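Long-range contacts in hemin ABC transporter, periplasmic hemin-binding protein HutB (Vibrio cholerae, PDB 5KHL), which probably binds heme in the periplasm and hands it to the inner-membrane hemin ABC transporter for uptake into the cell: residues L153-H158 with D206-S211; S168-D173 with T190-L195. All blocks are in the same frame, centred on the assembly; numbering follows the deposited sequence.

Interaction 1: L153-H158 with D206-S211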
loop_
_atom_site.group_PDB
_atom_site.type_symbol
_atom_site.label_atom_id
_atom_site.label_comp_id
_atom_site.label_asym_id
_atom_site.label_seq_id
_atom_site.Cartn_x
_atom_site.Cartn_y
_atom_site.Cartn_z
ATOM N N LEU A 153 -3.647 0.882 -16.231
ATOM C CA LEU A 153 -2.897 1.979 -15.634
ATOM C C LEU A 153 -3.484 2.347 -14.296
ATOM O O LEU A 153 -4.701 2.278 -14.093
ATOM C CB LEU A 153 -2.897 3.222 -16.528
ATOM C CG LEU A 153 -2.096 3.263 -17.826
ATOM C CD1 LEU A 153 -2.521 4.508 -18.599
ATOM C CD2 LEU A 153 -0.594 3.255 -17.570
ATOM N N PHE A 154 -2.611 2.768 -13.389
ATOM C CA PHE A 154 -3.058 3.404 -12.174
ATOM C C PHE A 154 -2.839 4.913 -12.269
ATOM O O PHE A 154 -1.726 5.370 -12.503
ATOM C CB PHE A 154 -2.333 2.844 -10.956
ATOM C CG PHE A 154 -2.741 3.500 -9.672
ATOM C CD1 PHE A 154 -3.777 2.991 -8.926
ATOM C CD2 PHE A 154 -2.103 4.646 -9.230
ATOM C CE1 PHE A 154 -4.151 3.606 -7.746
ATOM C CE2 PHE A 154 -2.468 5.261 -8.066
ATOM C CZ PHE A 154 -3.487 4.742 -7.317
ATOM N N LEU A 155 -3.914 5.673 -12.079
ATOM C CA LEU A 155 -3.848 7.132 -12.120
ATOM C C LEU A 155 -3.984 7.743 -10.730
ATOM O O LEU A 155 -4.896 7.418 -9.958
ATOM C CB LEU A 155 -4.933 7.711 -13.034
ATOM C CG LEU A 155 -4.876 7.358 -14.520
ATOM C CD1 LEU A 155 -6.024 8.025 -15.232
ATOM C CD2 LEU A 155 -3.542 7.739 -15.154
ATOM N N LEU A 156 -3.047 8.619 -10.413
ATOM C CA LEU A 156 -3.051 9.323 -9.152
ATOM C C LEU A 156 -3.601 10.690 -9.460
ATOM O O LEU A 156 -2.903 11.517 -10.048
ATOM C CB LEU A 156 -1.645 9.400 -8.568
ATOM C CG LEU A 156 -1.508 9.623 -7.068
ATOM C CD1 LEU A 156 -2.066 8.441 -6.296
ATOM C CD2 LEU A 156 -0.050 9.841 -6.711
ATOM N N LEU A 157 -4.866 10.906 -9.108
ATOM C CA LEU A 157 -5.565 12.149 -9.443
ATOM C C LEU A 157 -5.728 13.025 -8.206
ATOM O O LEU A 157 -6.009 12.516 -7.127
ATOM C CB LEU A 157 -6.934 11.841 -10.065
ATOM C CG LEU A 157 -6.944 10.863 -11.251
ATOM C CD1 LEU A 157 -8.343 10.433 -11.653
ATOM C CD2 LEU A 157 -6.232 11.454 -12.449
ATOM N N HIS A 158 -5.518 14.333 -8.354
ATOM C CA HIS A 158 -5.802 15.290 -7.275
ATOM C C HIS A 158 -6.535 16.515 -7.807
ATOM O O HIS A 158 -6.482 16.828 -9.001
ATOM C CB HIS A 158 -4.523 15.748 -6.558
ATOM C CG HIS A 158 -3.894 14.687 -5.696
ATOM N ND1 HIS A 158 -4.500 13.491 -5.427
ATOM C CD2 HIS A 158 -2.695 14.669 -5.056
ATOM C CE1 HIS A 158 -3.705 12.758 -4.649
ATOM N NE2 HIS A 158 -2.614 13.453 -4.414
ATOM N N ASP A 206 -6.918 -0.733 -20.963
ATOM C CA ASP A 206 -8.215 -1.403 -20.952
ATOM C C ASP A 206 -8.935 -1.104 -19.646
ATOM O O ASP A 206 -10.175 -1.072 -19.574
ATOM C CB ASP A 206 -8.035 -2.906 -21.129
ATOM C CG ASP A 206 -7.313 -3.256 -22.417
ATOM O OD1 ASP A 206 -7.884 -2.999 -23.493
ATOM O OD2 ASP A 206 -6.185 -3.788 -22.353
ATOM N N MET A 207 -8.147 -0.868 -18.607
ATOM C CA MET A 207 -8.707 -0.551 -17.313
ATOM C C MET A 207 -7.881 0.514 -16.626
ATOM O O MET A 207 -6.650 0.471 -16.626
ATOM C CB MET A 207 -8.780 -1.810 -16.440
ATOM C CG MET A 207 -9.305 -1.543 -15.029
ATOM S SD MET A 207 -9.183 -2.975 -13.938
ATOM C CE MET A 207 -10.698 -3.834 -14.353
ATOM N N VAL A 208 -8.557 1.468 -16.020
ATOM C CA VAL A 208 -7.837 2.431 -15.220
ATOM C C VAL A 208 -8.193 2.230 -13.742
ATOM O O VAL A 208 -9.362 2.075 -13.387
ATOM C CB VAL A 208 -8.135 3.860 -15.695
ATOM C CG1 VAL A 208 -7.602 4.896 -14.714
ATOM C CG2 VAL A 208 -7.559 4.057 -17.093
ATOM N N LEU A 209 -7.169 2.182 -12.894
ATOM C CA LEU A 209 -7.361 2.143 -11.444
ATOM C C LEU A 209 -7.141 3.546 -10.858
ATOM O O LEU A 209 -6.264 4.276 -11.331
ATOM C CB LEU A 209 -6.407 1.137 -10.799
ATOM C CG LEU A 209 -6.426 -0.298 -11.327
ATOM C CD1 LEU A 209 -5.399 -1.173 -10.589
ATOM C CD2 LEU A 209 -7.837 -0.892 -11.238
ATOM N N VAL A 210 -7.909 3.931 -9.835
ATOM C CA VAL A 210 -7.809 5.313 -9.362
ATOM C C VAL A 210 -7.416 5.490 -7.905
ATOM O O VAL A 210 -7.900 4.782 -7.027
ATOM C CB VAL A 210 -9.112 6.076 -9.597
ATOM C CG1 VAL A 210 -9.343 7.107 -8.509
ATOM C CG2 VAL A 210 -9.063 6.756 -10.955
ATOM N N SER A 211 -6.526 6.474 -7.716
ATOM C CA SER A 211 -5.881 6.900 -6.462
ATOM C C SER A 211 -6.654 6.682 -5.167
ATOM O O SER A 211 -6.840 7.606 -4.370
ATOM C CB SER A 211 -5.518 8.389 -6.574
ATOM O OG SER A 211 -6.157 9.006 -7.687
#
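The F154 ring leans obliquely against the end of strand 207-210, meeting L209 O, V210 C and S211 CA; its rim atom CZ comes to 3.3 Å from S211 CA. L156 CD1 sits at the edge of the ring, in its plane, and the same methyl lies 3.5 Å from S211 CB. The ring gets there because CG is anti to the backbone N (chi1 179°), which sends it along the strand, with F154 CD1 against L209 CB and the two side chains crossing at about a right angle. On the other face of the sheet L155 and V208 meet through methyls, L155 CD1 to V208 CG1 being 3.5 Å, and further on L157 CD1 touches V210 CG2. V224 of helix 221-227 covers L157 and V210, whereas L209 packs on I265 of helix 256-269. These are neighbouring parallel strands inside the five-stranded mixed sheet of the C-terminal lobe, in the two-lobed fold of periplasmic binding proteins; strand 164-166 flanks 152-156 and strand 242-244 flanks 207-210. The backbones pair in parallel register, L153 N to M207 O, L209 N to L153 O (2.7 Å), L155 N to L209 O and S211 N to L155 O. Where the pairing runs out, S211 OG takes over: it accepts a nearly straight bond from L157 N (2.7 Å, 178° at the hydrogen) and donates to L155 O at 3.0 Å, tilted 20° from the carbonyl plane. L155 O is thus gripped twice, by the amide and the hydroxyl of one serine, although S211 is poorly ordered. At the opposite end of the pairing D206 OD2 accepts from K151 N, just ahead of L153.

Interaction 2: S168-D173 with T190-L195; sequences SDTVPD and TSYKPL
The N-terminus of helix 171-178 meets the edge strand 192-194 of the mixed sheet here, with T170 as the N-cap: its OG1 accepts from D173 N at 3.0 Å. T170 OG1 lies between the backbone N and the carbonyl carbon (chi1 65°), the rotation that turns it forward to the D173 amide in the first turn while CG2 faces the tyrosine. That methyl makes a CH-pi contact with Y192, 3.9 Å from T170 CG2 to the ring centroid and 22° off the normal, displaced toward the CE1 side of the rim. P172, in the first helical turn, brings CD to 3.0 Å from Y192 OH, the two side chains crossing at about a right angle. Ahead of the cap, the backbones of S168 and T190 form a single bridge, in which S191 N donates to S168 O (2.9 Å), its donor tilted 21° from the carbonyl plane. S168 OG and T190 OG1 add a weak hydrogen bond. A166, on the adjoining strand 164-166, lies against both P172 and Y192. A water hydrogen-bonded to Y192 OH at 3.1 Å also accepts a weak, long bond from V171 N (3.3 Å).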
loop_
_atom_site.group_PDB
_atom_site.type_symbol
_atom_site.label_atom_id
_atom_site.label_comp_id
_atom_site.label_asym_id
_atom_site.label_seq_id
_atom_site.Cartn_x
_atom_site.Cartn_y
_atom_site.Cartn_z
ATOM N N SER A 168 7.293 2.306 -13.039
ATOM C CA SER A 168 8.049 1.254 -12.371
ATOM C C SER A 168 8.246 1.550 -10.879
ATOM O O SER A 168 8.106 2.698 -10.439
ATOM C CB SER A 168 9.410 1.076 -13.037
ATOM O OG SER A 168 10.284 2.139 -12.679
ATOM N N ASP A 169 8.568 0.509 -10.113
ATOM C CA ASP A 169 8.875 0.622 -8.685
ATOM C C ASP A 169 7.780 1.225 -7.794
ATOM O O ASP A 169 8.074 1.831 -6.766
ATOM C CB ASP A 169 10.150 1.433 -8.497
ATOM C CG ASP A 169 11.381 0.572 -8.474
ATOM O OD1 ASP A 169 12.079 0.508 -9.509
ATOM O OD2 ASP A 169 11.634 -0.055 -7.419
ATOM N N THR A 170 6.524 1.027 -8.160
ATOM C CA THR A 170 5.414 1.456 -7.317
ATOM C C THR A 170 4.548 0.262 -6.918
ATOM O O THR A 170 4.432 -0.714 -7.662
ATOM C CB THR A 170 4.545 2.514 -8.031
ATOM O OG1 THR A 170 3.908 1.925 -9.178
ATOM C CG2 THR A 170 5.393 3.726 -8.462
ATOM N N VAL A 171 3.951 0.328 -5.737
ATOM C CA VAL A 171 3.007 -0.709 -5.339
ATOM C C VAL A 171 1.885 -0.884 -6.389
ATOM O O VAL A 171 1.511 -2.010 -6.689
ATOM C CB VAL A 171 2.406 -0.425 -3.926
ATOM C CG1 VAL A 171 1.506 -1.562 -3.464
ATOM C CG2 VAL A 171 3.514 -0.206 -2.929
ATOM N N PRO A 172 1.350 0.218 -6.961
ATOM C CA PRO A 172 0.379 -0.013 -8.034
ATOM C C PRO A 172 0.968 -0.727 -9.253
ATOM O O PRO A 172 0.262 -1.499 -9.878
ATOM C CB PRO A 172 -0.081 1.401 -8.391
ATOM C CG PRO A 172 0.092 2.143 -7.162
ATOM C CD PRO A 172 1.359 1.634 -6.569
ATOM N N ASP A 173 2.237 -0.509 -9.570
ATOM C CA ASP A 173 2.855 -1.285 -10.642
ATOM C C ASP A 173 2.936 -2.778 -10.333
ATOM O O ASP A 173 2.649 -3.607 -11.195
ATOM C CB ASP A 173 4.256 -0.782 -10.960
ATOM C CG ASP A 173 4.935 -1.638 -12.004
ATOM O OD1 ASP A 173 5.925 -2.320 -11.679
ATOM O OD2 ASP A 173 4.429 -1.656 -13.139
ATOM N N THR A 190 9.264 5.992 -14.116
ATOM C CA THR A 190 9.741 5.459 -12.861
ATOM C C THR A 190 9.104 6.245 -11.738
ATOM O O THR A 190 9.047 7.471 -11.782
ATOM C CB THR A 190 11.271 5.494 -12.794
ATOM O OG1 THR A 190 11.802 4.762 -13.919
ATOM C CG2 THR A 190 11.754 4.869 -11.498
ATOM N N SER A 191 8.576 5.519 -10.760
ATOM C CA SER A 191 7.827 6.117 -9.663
ATOM C C SER A 191 6.582 6.836 -10.209
ATOM O O SER A 191 6.082 6.511 -11.287
ATOM C CB SER A 191 8.717 7.077 -8.854
ATOM O OG SER A 191 8.077 7.525 -7.677
ATOM N N TYR A 192 6.083 7.806 -9.453
ATOM C CA TYR A 192 4.898 8.565 -9.846
ATOM C C TYR A 192 5.237 9.857 -10.599
ATOM O O TYR A 192 5.890 10.745 -10.075
ATOM C CB TYR A 192 4.075 8.902 -8.614
ATOM C CG TYR A 192 3.539 7.702 -7.879
ATOM C CD1 TYR A 192 4.262 7.119 -6.850
ATOM C CD2 TYR A 192 2.300 7.158 -8.212
ATOM C CE1 TYR A 192 3.768 6.033 -6.166
ATOM C CE2 TYR A 192 1.797 6.070 -7.537
ATOM C CZ TYR A 192 2.540 5.516 -6.512
ATOM O OH TYR A 192 2.059 4.435 -5.826
ATOM N N LYS A 193 4.785 9.954 -11.837
ATOM C CA LYS A 193 5.070 11.128 -12.648
ATOM C C LYS A 193 3.799 11.594 -13.348
ATOM O O LYS A 193 2.869 10.815 -13.522
ATOM C CB LYS A 193 6.170 10.812 -13.674
ATOM C CG LYS A 193 7.445 10.232 -13.065
ATOM C CD LYS A 193 8.281 11.285 -12.375
ATOM C CE LYS A 193 9.342 10.642 -11.492
ATOM N NZ LYS A 193 10.153 9.633 -12.223
ATOM N N PRO A 194 3.739 12.882 -13.708
ATOM C CA PRO A 194 2.666 13.374 -14.578
ATOM C C PRO A 194 2.591 12.557 -15.860
ATOM O O PRO A 194 3.630 12.255 -16.469
ATOM C CB PRO A 194 3.087 14.806 -14.860
ATOM C CG PRO A 194 3.764 15.203 -13.626
ATOM C CD PRO A 194 4.522 13.993 -13.147
ATOM N N LEU A 195 1.378 12.173 -16.244
ATOM C CA LEU A 195 1.181 11.388 -17.454
ATOM C C LEU A 195 0.643 12.272 -18.560
ATOM O O LEU A 195 -0.503 12.723 -18.494
ATOM C CB LEU A 195 0.225 10.216 -17.203
ATOM C CG LEU A 195 -0.090 9.322 -18.410
ATOM C CD1 LEU A 195 1.173 8.689 -18.969
ATOM C CD2 LEU A 195 -1.105 8.250 -18.052
HETATM O O HOH W 1 4.425 3.255 -4.283
#

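How the interactions relate
Interactions 1 and 2 have centres about 11 Å apart and both reach the five-stranded mixed sheet: interaction 1 joins its strands 152-156 and 207-210, interaction 2 involves its edge strand 192-194, with strand 164-166 in between. Along the chain 168-173 and 190-195 are nested between 153-158 and 206-211. The two also touch directly. F154 CG packs on P172 CB at 3.6 Å and L156 CD2 on Y192 CD2, while on the other face L153 and L155 meet L195. The start of helix 171-178 is thereby packed against one face of the sheet, joining edge and interior strands within one lobe of the binding protein.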